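Local coordinates for thioredoxin-like fold domain-containing protein (Enterococcus faecalis, PDB 1Z6M), which is of unknown function but has a thioredoxin-like fold and a CxxC pattern at a helix start, consistent with a thiol-disulfide oxidoreductase, at residues 65-77 / 138-150. Numbering follows the deposited sequence.
Sequences IIKLFDKEKESLQ and VIAEANAAHIQFV
With chi1 at -169°, CG of Phe-69 lies anti to the backbone N, and the ring is thereby carried from just past the end of strand 62-68 against Ala-142 and the chain beyond helix 132-145. The contact illustrates how a thioredoxin-like fold covers its central sheet: strand and helix run nearly perpendicular, their short segments 101° apart, and one aromatic ring fills the junction. Over one face of that ring sits the methyl of Ala-142 in a CH-pi contact, CB lying 3.9 Å from the centroid; on the opposite face Lys-71, from the ring's own segment, lays CD over the ring centre. Ile-139 CG1 and the carbonyl oxygen of Ile-147 meet the edge, while Val-150 CG1 approaches CD2 of Phe-69 obliquely at 3.7 Å. The side chain of Val-150 also touches the residues of the CxxC pattern, which, if the protein works as thioredoxins do, would put this packing beside a redox site. Nearer the strand, Val-138 presses CG1 against Leu-68 O and Phe-69 CA.

Two lysines add polar ties at separate places. Buried Lys-67 meets Glu-141 at about a right angle, its NZ 2.8 Å from OE1 on the syn side of the carboxylate, with a weak second bond to OE2. The carbonyls of Asn-15 and Thr-18 also accept from NZ, and Asn-15 N donates to OE2, so this charge pair is well satisfied despite its burial. Lys-71, bent at chi2 and chi3, folds back across the Phe-69 ring until NZ donates a 2.7 Å hydrogen bond to Gln-148 O, tilted 26° from the carbonyl plane.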
loop_
_atom_site.group_PDB
_atom_site.type_symbol
_atom_site.label_atom_id
_atom_site.label_comp_id
_atom_site.label_asym_id
_atom_site.label_seq_id
_atom_site.Cartn_x
_atom_site.Cartn_y
_atom_site.Cartn_z
ATOM N N ILE A 65 -7.438 -1.975 2.972
ATOM C CA ILE A 65 -6.918 -3.174 2.322
ATOM C C ILE A 65 -5.708 -2.739 1.506
ATOM O O ILE A 65 -5.826 -2.124 0.445
ATOM C CB ILE A 65 -7.964 -3.917 1.451
ATOM C CG1 ILE A 65 -9.239 -4.218 2.247
ATOM C CG2 ILE A 65 -7.358 -5.206 0.911
ATOM C CD1 ILE A 65 -10.325 -3.134 2.128
ATOM N N ILE A 66 -4.536 -3.044 2.054
ATOM C CA ILE A 66 -3.276 -2.556 1.516
ATOM C C ILE A 66 -2.688 -3.614 0.591
ATOM O O ILE A 66 -2.390 -4.740 1.032
ATOM C CB ILE A 66 -2.309 -2.146 2.648
ATOM C CG1 ILE A 66 -2.921 -1.002 3.477
ATOM C CG2 ILE A 66 -0.952 -1.718 2.074
ATOM C CD1 ILE A 66 -2.214 -0.743 4.802
ATOM N N LYS A 67 -2.555 -3.235 -0.676
ATOM C CA LYS A 67 -2.121 -4.124 -1.743
ATOM C C LYS A 67 -0.712 -3.749 -2.147
ATOM O O LYS A 67 -0.500 -2.718 -2.789
ATOM C CB LYS A 67 -3.100 -4.040 -2.916
ATOM C CG LYS A 67 -4.501 -4.511 -2.489
ATOM C CD LYS A 67 -5.526 -4.366 -3.588
ATOM C CE LYS A 67 -6.932 -4.703 -3.101
ATOM N NZ LYS A 67 -7.226 -6.183 -3.069
ATOM N N LEU A 68 0.241 -4.586 -1.750
ATOM C CA LEU A 68 1.659 -4.314 -2.012
ATOM C C LEU A 68 1.978 -4.774 -3.424
ATOM O O LEU A 68 2.024 -5.973 -3.711
ATOM C CB LEU A 68 2.542 -4.975 -0.953
ATOM C CG LEU A 68 2.255 -4.489 0.476
ATOM C CD1 LEU A 68 3.186 -5.191 1.442
ATOM C CD2 LEU A 68 2.386 -2.985 0.627
ATOM N N PHE A 69 2.133 -3.783 -4.299
ATOM C CA PHE A 69 2.221 -3.972 -5.744
ATOM C C PHE A 69 3.703 -4.033 -6.121
ATOM O O PHE A 69 4.405 -3.002 -6.123
ATOM C CB PHE A 69 1.518 -2.760 -6.381
ATOM C CG PHE A 69 1.245 -2.841 -7.873
ATOM C CD1 PHE A 69 1.656 -3.907 -8.671
ATOM C CD2 PHE A 69 0.590 -1.771 -8.484
ATOM C CE1 PHE A 69 1.387 -3.896 -10.053
ATOM C CE2 PHE A 69 0.326 -1.765 -9.839
ATOM C CZ PHE A 69 0.733 -2.826 -10.631
ATOM N N ASP A 70 4.196 -5.245 -6.411
ATOM C CA ASP A 70 5.578 -5.374 -6.933
ATOM C C ASP A 70 5.621 -4.801 -8.342
ATOM O O ASP A 70 4.774 -5.139 -9.181
ATOM C CB ASP A 70 6.149 -6.807 -6.964
ATOM C CG ASP A 70 6.217 -7.473 -5.585
ATOM O OD1 ASP A 70 5.799 -6.886 -4.542
ATOM O OD2 ASP A 70 6.753 -8.612 -5.549
ATOM N N LYS A 71 6.617 -3.959 -8.612
ATOM C CA LYS A 71 6.657 -3.196 -9.853
ATOM C C LYS A 71 7.940 -3.465 -10.606
ATOM O O LYS A 71 8.919 -3.924 -10.028
ATOM C CB LYS A 71 6.550 -1.697 -9.554
ATOM C CG LYS A 71 5.219 -1.240 -8.977
ATOM C CD LYS A 71 4.068 -1.345 -9.971
ATOM C CE LYS A 71 4.165 -0.342 -11.098
ATOM N NZ LYS A 71 3.318 -0.785 -12.229
ATOM N N GLU A 72 7.937 -3.128 -11.896
ATOM C CA GLU A 72 9.036 -3.421 -12.814
ATOM C C GLU A 72 10.154 -2.384 -12.792
ATOM O O GLU A 72 11.325 -2.714 -13.051
ATOM C CB GLU A 72 8.498 -3.554 -14.244
ATOM C CG GLU A 72 7.581 -4.752 -14.438
ATOM C CD GLU A 72 8.328 -6.074 -14.384
ATOM O OE1 GLU A 72 9.066 -6.381 -15.341
ATOM O OE2 GLU A 72 8.174 -6.810 -13.392
ATOM N N LYS A 73 9.797 -1.127 -12.538
ATOM C CA LYS A 73 10.765 -0.029 -12.588
ATOM C C LYS A 73 11.941 -0.342 -11.671
ATOM O O LYS A 73 11.750 -0.792 -10.540
ATOM C CB LYS A 73 10.105 1.299 -12.195
ATOM C CG LYS A 73 11.065 2.471 -12.168
ATOM C CD LYS A 73 10.349 3.783 -11.946
ATOM C CE LYS A 73 11.120 4.699 -11.014
ATOM N NZ LYS A 73 12.402 5.195 -11.594
ATOM N N GLU A 74 13.158 -0.114 -12.160
ATOM C CA GLU A 74 14.349 -0.566 -11.447
ATOM C C GLU A 74 14.372 -0.136 -9.976
ATOM O O GLU A 74 14.606 -0.960 -9.090
ATOM C CB GLU A 74 15.610 -0.098 -12.169
ATOM C CG GLU A 74 16.879 -0.801 -11.734
ATOM C CD GLU A 74 17.987 -0.562 -12.726
ATOM O OE1 GLU A 74 18.180 -1.414 -13.622
ATOM O OE2 GLU A 74 18.630 0.500 -12.635
ATOM N N SER A 75 14.122 1.142 -9.718
ATOM C CA SER A 75 14.145 1.639 -8.345
ATOM C C SER A 75 13.117 0.904 -7.484
ATOM O O SER A 75 13.430 0.476 -6.368
ATOM C CB SER A 75 13.902 3.148 -8.301
ATOM O OG SER A 75 12.608 3.457 -8.767
ATOM N N LEU A 76 11.909 0.727 -8.016
ATOM C CA LEU A 76 10.838 0.125 -7.241
ATOM C C LEU A 76 11.034 -1.359 -6.968
ATOM O O LEU A 76 10.415 -1.906 -6.051
ATOM C CB LEU A 76 9.473 0.392 -7.875
ATOM C CG LEU A 76 9.048 1.865 -7.974
ATOM C CD1 LEU A 76 7.616 1.948 -8.492
ATOM C CD2 LEU A 76 9.179 2.582 -6.644
ATOM N N GLN A 77 11.925 -2.003 -7.717
ATOM C CA GLN A 77 12.262 -3.384 -7.405
ATOM C C GLN A 77 12.826 -3.553 -5.989
ATOM O O GLN A 77 12.672 -4.615 -5.381
ATOM C CB GLN A 77 13.218 -3.962 -8.445
ATOM C CG GLN A 77 12.572 -4.144 -9.817
ATOM C CD GLN A 77 13.513 -4.753 -10.836
ATOM O OE1 GLN A 77 14.508 -5.372 -10.476
ATOM N NE2 GLN A 77 13.196 -4.585 -12.116
ATOM N N VAL A 138 -2.081 -9.508 -6.531
ATOM C CA VAL A 138 -2.089 -8.043 -6.582
ATOM C C VAL A 138 -1.751 -7.533 -7.982
ATOM O O VAL A 138 -2.396 -6.619 -8.491
ATOM C CB VAL A 138 -1.154 -7.440 -5.526
ATOM C CG1 VAL A 138 -1.007 -5.948 -5.725
ATOM C CG2 VAL A 138 -1.694 -7.730 -4.135
ATOM N N ILE A 139 -0.734 -8.116 -8.609
ATOM C CA ILE A 139 -0.391 -7.711 -9.971
ATOM C C ILE A 139 -1.570 -7.953 -10.935
ATOM O O ILE A 139 -1.904 -7.089 -11.756
ATOM C CB ILE A 139 0.866 -8.443 -10.460
ATOM C CG1 ILE A 139 2.086 -7.970 -9.668
ATOM C CG2 ILE A 139 1.064 -8.258 -11.970
ATOM C CD1 ILE A 139 3.288 -8.865 -9.808
ATOM N N ALA A 140 -2.208 -9.118 -10.816
ATOM C CA ALA A 140 -3.347 -9.473 -11.667
ATOM C C ALA A 140 -4.536 -8.547 -11.438
ATOM O O ALA A 140 -5.209 -8.157 -12.381
ATOM C CB ALA A 140 -3.746 -10.923 -11.424
ATOM N N GLU A 141 -4.781 -8.182 -10.181
ATOM C CA GLU A 141 -5.879 -7.280 -9.830
ATOM C C GLU A 141 -5.621 -5.878 -10.381
ATOM O O GLU A 141 -6.503 -5.271 -10.985
ATOM C CB GLU A 141 -6.060 -7.252 -8.313
ATOM C CG GLU A 141 -7.217 -6.415 -7.840
ATOM C CD GLU A 141 -7.320 -6.314 -6.328
ATOM O OE1 GLU A 141 -6.679 -7.118 -5.605
ATOM O OE2 GLU A 141 -8.081 -5.445 -5.855
ATOM N N ALA A 142 -4.407 -5.370 -10.185
ATOM C CA ALA A 142 -4.039 -4.071 -10.751
ATOM C C ALA A 142 -4.242 -4.101 -12.263
ATOM O O ALA A 142 -4.764 -3.151 -12.862
ATOM C CB ALA A 142 -2.602 -3.719 -10.398
ATOM N N ASN A 143 -3.851 -5.206 -12.893
ATOM C CA ASN A 143 -4.015 -5.310 -14.329
ATOM C C ASN A 143 -5.483 -5.285 -14.749
ATOM O O ASN A 143 -5.859 -4.591 -15.694
ATOM C CB ASN A 143 -3.338 -6.569 -14.865
ATOM C CG ASN A 143 -3.470 -6.679 -16.355
ATOM O OD1 ASN A 143 -2.896 -5.883 -17.090
ATOM N ND2 ASN A 143 -4.247 -7.650 -16.813
ATOM N N ALA A 144 -6.313 -6.037 -14.039
ATOM C CA ALA A 144 -7.753 -6.079 -14.315
ATOM C C ALA A 144 -8.386 -4.704 -14.217
ATOM O O ALA A 144 -9.275 -4.360 -14.991
ATOM C CB ALA A 144 -8.462 -7.060 -13.367
ATOM N N ALA A 145 -7.916 -3.915 -13.254
ATOM C CA ALA A 145 -8.473 -2.596 -12.984
ATOM C C ALA A 145 -7.763 -1.493 -13.771
ATOM O O ALA A 145 -8.134 -0.324 -13.671
ATOM C CB ALA A 145 -8.408 -2.315 -11.481
ATOM N N HIS A 146 -6.750 -1.866 -14.558
ATOM C CA HIS A 146 -5.992 -0.900 -15.382
ATOM C C HIS A 146 -5.248 0.107 -14.519
ATOM O O HIS A 146 -5.146 1.275 -14.868
ATOM C CB HIS A 146 -6.884 -0.197 -16.423
ATOM C CG HIS A 146 -7.915 -1.102 -17.017
ATOM N ND1 HIS A 146 -7.583 -2.240 -17.717
ATOM C CD2 HIS A 146 -9.269 -1.066 -16.978
ATOM C CE1 HIS A 146 -8.686 -2.864 -18.094
ATOM N NE2 HIS A 146 -9.723 -2.172 -17.656
ATOM N N ILE A 147 -4.755 -0.378 -13.381
ATOM C CA ILE A 147 -3.977 0.418 -12.435
ATOM C C ILE A 147 -2.501 0.142 -12.690
ATOM O O ILE A 147 -2.006 -0.957 -12.414
ATOM C CB ILE A 147 -4.346 0.032 -10.987
ATOM C CG1 ILE A 147 -5.792 0.440 -10.692
ATOM C CG2 ILE A 147 -3.388 0.671 -9.972
ATOM C CD1 ILE A 147 -6.325 -0.099 -9.364
ATOM N N GLN A 148 -1.801 1.127 -13.238
ATOM C CA GLN A 148 -0.380 0.973 -13.533
ATOM C C GLN A 148 0.516 1.677 -12.538
ATOM O O GLN A 148 1.688 1.352 -12.429
ATOM C CB GLN A 148 -0.059 1.575 -14.897
ATOM C CG GLN A 148 -0.685 0.891 -16.085
ATOM C CD GLN A 148 -0.513 1.729 -17.335
ATOM O OE1 GLN A 148 -1.487 2.202 -17.919
ATOM N NE2 GLN A 148 0.733 1.959 -17.723
ATOM N N PHE A 149 -0.015 2.676 -11.848
ATOM C CA PHE A 149 0.816 3.556 -11.041
ATOM C C PHE A 149 0.509 3.443 -9.564
ATOM O O PHE A 149 -0.583 3.008 -9.163
ATOM C CB PHE A 149 0.646 5.005 -11.508
ATOM C CG PHE A 149 0.822 5.178 -12.978
ATOM C CD1 PHE A 149 -0.286 5.300 -13.804
ATOM C CD2 PHE A 149 2.085 5.158 -13.542
ATOM C CE1 PHE A 149 -0.134 5.427 -15.172
ATOM C CE2 PHE A 149 2.245 5.295 -14.923
ATOM C CZ PHE A 149 1.132 5.423 -15.727
ATOM N N VAL A 150 1.483 3.830 -8.755
ATOM C CA VAL A 150 1.287 3.905 -7.320
ATOM C C VAL A 150 1.615 5.321 -6.834
ATOM O O VAL A 150 2.381 6.040 -7.478
ATOM C CB VAL A 150 2.136 2.851 -6.555
ATOM C CG1 VAL A 150 1.657 1.424 -6.887
ATOM C CG2 VAL A 150 3.629 3.027 -6.835
#